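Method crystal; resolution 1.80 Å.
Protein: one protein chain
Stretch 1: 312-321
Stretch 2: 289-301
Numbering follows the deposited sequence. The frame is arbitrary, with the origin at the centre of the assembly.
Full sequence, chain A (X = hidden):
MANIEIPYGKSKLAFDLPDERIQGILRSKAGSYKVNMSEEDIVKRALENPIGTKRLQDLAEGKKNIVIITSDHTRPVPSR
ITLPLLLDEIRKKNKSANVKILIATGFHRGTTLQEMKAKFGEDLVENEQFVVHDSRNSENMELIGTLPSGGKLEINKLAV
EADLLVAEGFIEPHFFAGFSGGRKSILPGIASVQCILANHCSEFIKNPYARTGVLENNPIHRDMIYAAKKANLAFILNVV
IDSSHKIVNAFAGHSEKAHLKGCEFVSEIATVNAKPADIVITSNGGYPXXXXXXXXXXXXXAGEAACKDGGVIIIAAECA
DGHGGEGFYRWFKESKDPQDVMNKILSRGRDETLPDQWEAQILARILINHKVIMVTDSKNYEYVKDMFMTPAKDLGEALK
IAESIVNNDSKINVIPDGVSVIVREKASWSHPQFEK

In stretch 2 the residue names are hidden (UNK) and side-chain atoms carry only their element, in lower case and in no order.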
# COMPACT_ATOMS: atom_id res chain seq x y z
N VAL A 312 -45.63 11.46 15.43
CA VAL A 312 -44.59 12.25 14.79
C VAL A 312 -43.23 11.82 15.29
O VAL A 312 -43.01 11.69 16.49
CB VAL A 312 -44.84 13.73 15.04
CG1 VAL A 312 -43.81 14.62 14.30
CG2 VAL A 312 -46.28 14.10 14.60
N ILE A 313 -42.34 11.51 14.35
CA ILE A 313 -40.97 11.22 14.66
C ILE A 313 -40.14 12.44 14.26
O ILE A 313 -40.17 12.87 13.06
CB ILE A 313 -40.49 9.97 13.88
CG1 ILE A 313 -41.26 8.72 14.33
CG2 ILE A 313 -38.96 9.77 13.98
CD1 ILE A 313 -41.30 7.58 13.14
N ILE A 314 -39.42 13.02 15.23
CA ILE A 314 -38.39 14.08 15.00
C ILE A 314 -37.02 13.45 15.03
O ILE A 314 -36.64 12.75 15.98
CB ILE A 314 -38.42 15.21 16.06
CG1 ILE A 314 -39.79 15.85 16.14
CG2 ILE A 314 -37.33 16.23 15.76
CD1 ILE A 314 -40.10 16.66 17.45
N ILE A 315 -36.27 13.66 13.96
CA ILE A 315 -34.94 13.11 13.84
C ILE A 315 -33.93 14.23 13.53
O ILE A 315 -34.10 14.98 12.57
CB ILE A 315 -34.83 11.96 12.77
CG1 ILE A 315 -33.44 11.39 12.90
CG2 ILE A 315 -35.09 12.42 11.37
CD1 ILE A 315 -33.14 10.02 12.41
N ALA A 316 -32.87 14.31 14.34
CA ALA A 316 -31.82 15.23 14.08
C ALA A 316 -30.74 14.49 13.36
O ALA A 316 -30.21 13.54 13.88
CB ALA A 316 -31.28 15.86 15.37
N ALA A 317 -30.44 14.94 12.13
CA ALA A 317 -29.48 14.32 11.20
C ALA A 317 -28.95 15.45 10.27
O ALA A 317 -29.70 16.02 9.49
CB ALA A 317 -30.14 13.17 10.38
N GLU A 318 -27.69 15.82 10.43
CA GLU A 318 -27.14 16.98 9.69
C GLU A 318 -27.23 16.75 8.21
O GLU A 318 -27.58 17.65 7.45
CB GLU A 318 -25.69 17.16 10.10
CG GLU A 318 -24.99 18.26 9.36
CD GLU A 318 -23.56 18.44 9.73
OE1 GLU A 318 -22.76 17.47 9.60
OE2 GLU A 318 -23.21 19.58 10.12
N CYS A 319 -26.95 15.51 7.78
CA CYS A 319 -27.04 15.16 6.35
C CYS A 319 -26.21 16.09 5.48
O CYS A 319 -26.67 16.59 4.47
CB CYS A 319 -28.49 15.10 5.85
SG CYS A 319 -29.50 13.85 6.76
N ALA A 320 -24.98 16.30 5.90
CA ALA A 320 -24.07 17.22 5.23
C ALA A 320 -23.89 16.87 3.75
O ALA A 320 -23.63 17.77 2.96
CB ALA A 320 -22.67 17.18 5.92
N ASP A 321 -23.97 15.58 3.42
CA ASP A 321 -23.81 15.10 2.06
C ASP A 321 -25.10 15.00 1.25
O ASP A 321 -25.05 14.54 0.10
CB ASP A 321 -23.07 13.77 2.05
CG ASP A 321 -21.65 13.88 2.61
OD1 ASP A 321 -21.06 14.98 2.55
OD2 ASP A 321 -21.11 12.88 3.08
N UNK A 289 -22.19 8.98 10.91
CA UNK A 289 -23.39 8.15 10.79
C UNK A 289 -24.61 8.89 10.25
O UNK A 289 -25.52 8.27 9.72
c UNK A 289 -22.52 6.80 12.80
c UNK A 289 -22.03 5.75 11.87
c UNK A 289 -23.71 7.52 12.13
c UNK A 289 -22.91 6.25 14.16
N UNK A 290 -24.61 10.22 10.38
CA UNK A 290 -25.74 11.06 9.92
C UNK A 290 -25.42 11.89 8.68
O UNK A 290 -26.00 12.95 8.48
c UNK A 290 -25.43 13.18 11.40
o UNK A 290 -24.27 13.29 10.96
c UNK A 290 -26.31 11.94 11.07
o UNK A 290 -25.90 14.05 12.15
N UNK A 291 -24.57 11.34 7.81
CA UNK A 291 -24.04 12.14 6.70
C UNK A 291 -25.00 12.36 5.55
O UNK A 291 -24.78 13.23 4.72
n UNK A 291 -20.22 10.50 5.54
c UNK A 291 -21.27 9.71 5.35
c UNK A 291 -22.67 10.27 5.66
o UNK A 291 -21.16 8.55 4.94
c UNK A 291 -22.69 11.62 6.18
N UNK A 292 -26.07 11.61 5.50
CA UNK A 292 -27.07 11.78 4.43
C UNK A 292 -28.42 11.21 4.85
O UNK A 292 -28.50 10.44 5.83
c UNK A 292 -26.26 9.72 3.18
n UNK A 292 -25.07 9.28 2.73
o UNK A 292 -27.12 8.98 3.67
c UNK A 292 -26.54 11.18 3.11
N UNK A 293 -29.47 11.66 4.15
CA UNK A 293 -30.85 11.22 4.38
C UNK A 293 -31.01 9.71 4.29
O UNK A 293 -31.64 9.12 5.18
c UNK A 293 -31.69 13.47 3.69
c UNK A 293 -33.30 11.58 3.98
c UNK A 293 -32.67 14.28 2.81
c UNK A 293 -31.88 11.96 3.54
N UNK A 294 -30.35 9.12 3.29
CA UNK A 294 -30.32 7.67 3.10
C UNK A 294 -29.99 6.97 4.44
O UNK A 294 -30.70 6.07 4.88
c UNK A 294 -29.10 3.27 0.70
c UNK A 294 -29.77 4.18 -0.05
c UNK A 294 -29.86 5.51 0.38
c UNK A 294 -28.55 4.99 2.29
c UNK A 294 -29.29 7.36 2.01
o UNK A 294 -29.04 1.97 0.29
c UNK A 294 -28.49 3.65 1.89
c UNK A 294 -29.24 5.92 1.56
N UNK A 295 -28.91 7.38 5.08
CA UNK A 295 -28.49 6.76 6.35
C UNK A 295 -29.48 7.02 7.46
O UNK A 295 -29.68 6.21 8.33
c UNK A 295 -25.95 6.70 5.99
c UNK A 295 -25.91 5.23 5.96
o UNK A 295 -26.10 4.56 6.98
n UNK A 295 -25.64 4.68 4.76
c UNK A 295 -27.10 7.26 6.78
N UNK A 296 -30.10 8.19 7.43
CA UNK A 296 -31.01 8.62 8.52
C UNK A 296 -32.32 7.83 8.64
O UNK A 296 -32.95 7.83 9.71
o UNK A 296 -32.37 10.31 7.38
c UNK A 296 -31.35 10.10 8.37
N UNK A 297 -32.69 7.12 7.57
CA UNK A 297 -33.78 6.14 7.67
C UNK A 297 -33.51 5.13 8.80
O UNK A 297 -34.45 4.65 9.40
c UNK A 297 -34.20 6.50 5.21
c UNK A 297 -34.01 5.45 6.34
c UNK A 297 -35.27 4.43 6.38
N UNK A 298 -32.26 4.80 9.09
CA UNK A 298 -31.93 3.86 10.21
C UNK A 298 -32.44 4.33 11.59
O UNK A 298 -33.23 3.60 12.27
c UNK A 298 -29.95 2.88 8.91
c UNK A 298 -27.96 2.03 7.66
c UNK A 298 -28.47 2.79 8.88
c UNK A 298 -30.46 3.56 10.24
n UNK A 298 -26.44 1.85 7.69
N UNK A 299 -32.08 5.56 11.94
CA UNK A 299 -32.58 6.22 13.19
C UNK A 299 -34.09 6.38 13.17
O UNK A 299 -34.77 6.27 14.18
N UNK A 300 -34.65 6.66 12.00
CA UNK A 300 -36.09 6.78 11.92
C UNK A 300 -36.85 5.51 12.29
O UNK A 300 -37.98 5.58 12.84
c UNK A 300 -36.03 8.52 10.00
s UNK A 300 -36.68 8.87 8.36
c UNK A 300 -35.69 10.29 7.96
c UNK A 300 -36.56 7.18 10.51
N UNK A 301 -36.24 4.36 11.97
CA UNK A 301 -36.85 3.05 12.34
C UNK A 301 -36.90 2.87 13.86
O UNK A 301 -37.81 2.21 14.35
c UNK A 301 -36.22 1.81 10.14
c UNK A 301 -36.17 1.79 11.72
o UNK A 301 -34.84 1.58 12.23
O HOH W 1 -23.48 14.99 8.53

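Position 289 has four side-chain carbons, forked at the second. It lies out of reach of stretch 1. This is Leu289.

Position 290 has two carbons, the second carrying two oxygens. One oxygen lies 3.0 Å from Glu318 N and takes its hydrogen bond almost in line. The backbone O also accepts from Cys319 N, at 2.8 Å. A carboxylate on the second carbon is one carbon too short for glutamate, so this is Asp290.

Position 291 has three carbons, the third carrying one oxygen and one nitrogen. The nitrogen is 3.5 Å from Asp321 OD2. The backbone O accepts from Asp321 N at 2.8 Å. An unbranched chain ending in an amide, one carbon longer than asparagine, is Gln291.

Position 292 has two carbons, the second with one oxygen and one nitrogen. Its backbone C lies 3.4 Å from Cys319 SG. The shorter amide is Asn292. It caps the helix: OD1 accepts from the backbone N of 295 at 2.8 Å.

Position 293 has four carbons, forked at the first, with one arm two carbons long. One of its carbons lies 3.8 Å from Cys319 SG. This is Ile293.

Position 294 has one carbon, then a six-carbon ring bearing an oxygen. It makes no contact, and its end leads away. This is Tyr294.

Position 295 has three carbons, the third carrying oxygen and nitrogen. It does not touch stretch 1. This is Gln295.

Position 296 has one carbon and one oxygen. Its CB lies 3.9 Å from Ala317 CB. This is Ser296. OG donates to Ile293 O at 2.6 Å.

Position 297 has one carbon carrying two more. Its CA-to-CB bond points away from stretch 1. This is Val297.

Position 298 has four carbons in a row ending in nitrogen. Its CA-to-CB bond also points away. This is Lys298. NZ donates a hydrogen bond to Gln295 OE1 at 2.8 Å.

Position 299 has no side-chain atoms. An ideal CB would fall 2.9 Å from Ile315 CD1, a clash. This is Gly299.

Position 300 has two carbons, a sulfur and a last carbon, unbranched. A carbon lies 4.1 Å from Ile315 CD1. This is Met300.

Position 301 has one carbon carrying an oxygen and a carbon. Its CA-to-CB bond points away. This is Thr301. OG1 donates to Lys298 O at 2.6 Å.

The contact has two parts. Before the helix, three backbone NH groups of the loop after the strand donate hydrogen bonds to Asp290 and Gln291. Water 1 adds a link: its O lies 3.1 Å from Asp290 OD1 and 2.8 Å from Glu318 OE1. Along the helix the contact is by packing. Ile315 CD1 reaches the backbone, 3.5 Å from Ser296 O, where the bare glycine leaves room.

Stretch 2 289-301: LDQNIYQSVKGMT
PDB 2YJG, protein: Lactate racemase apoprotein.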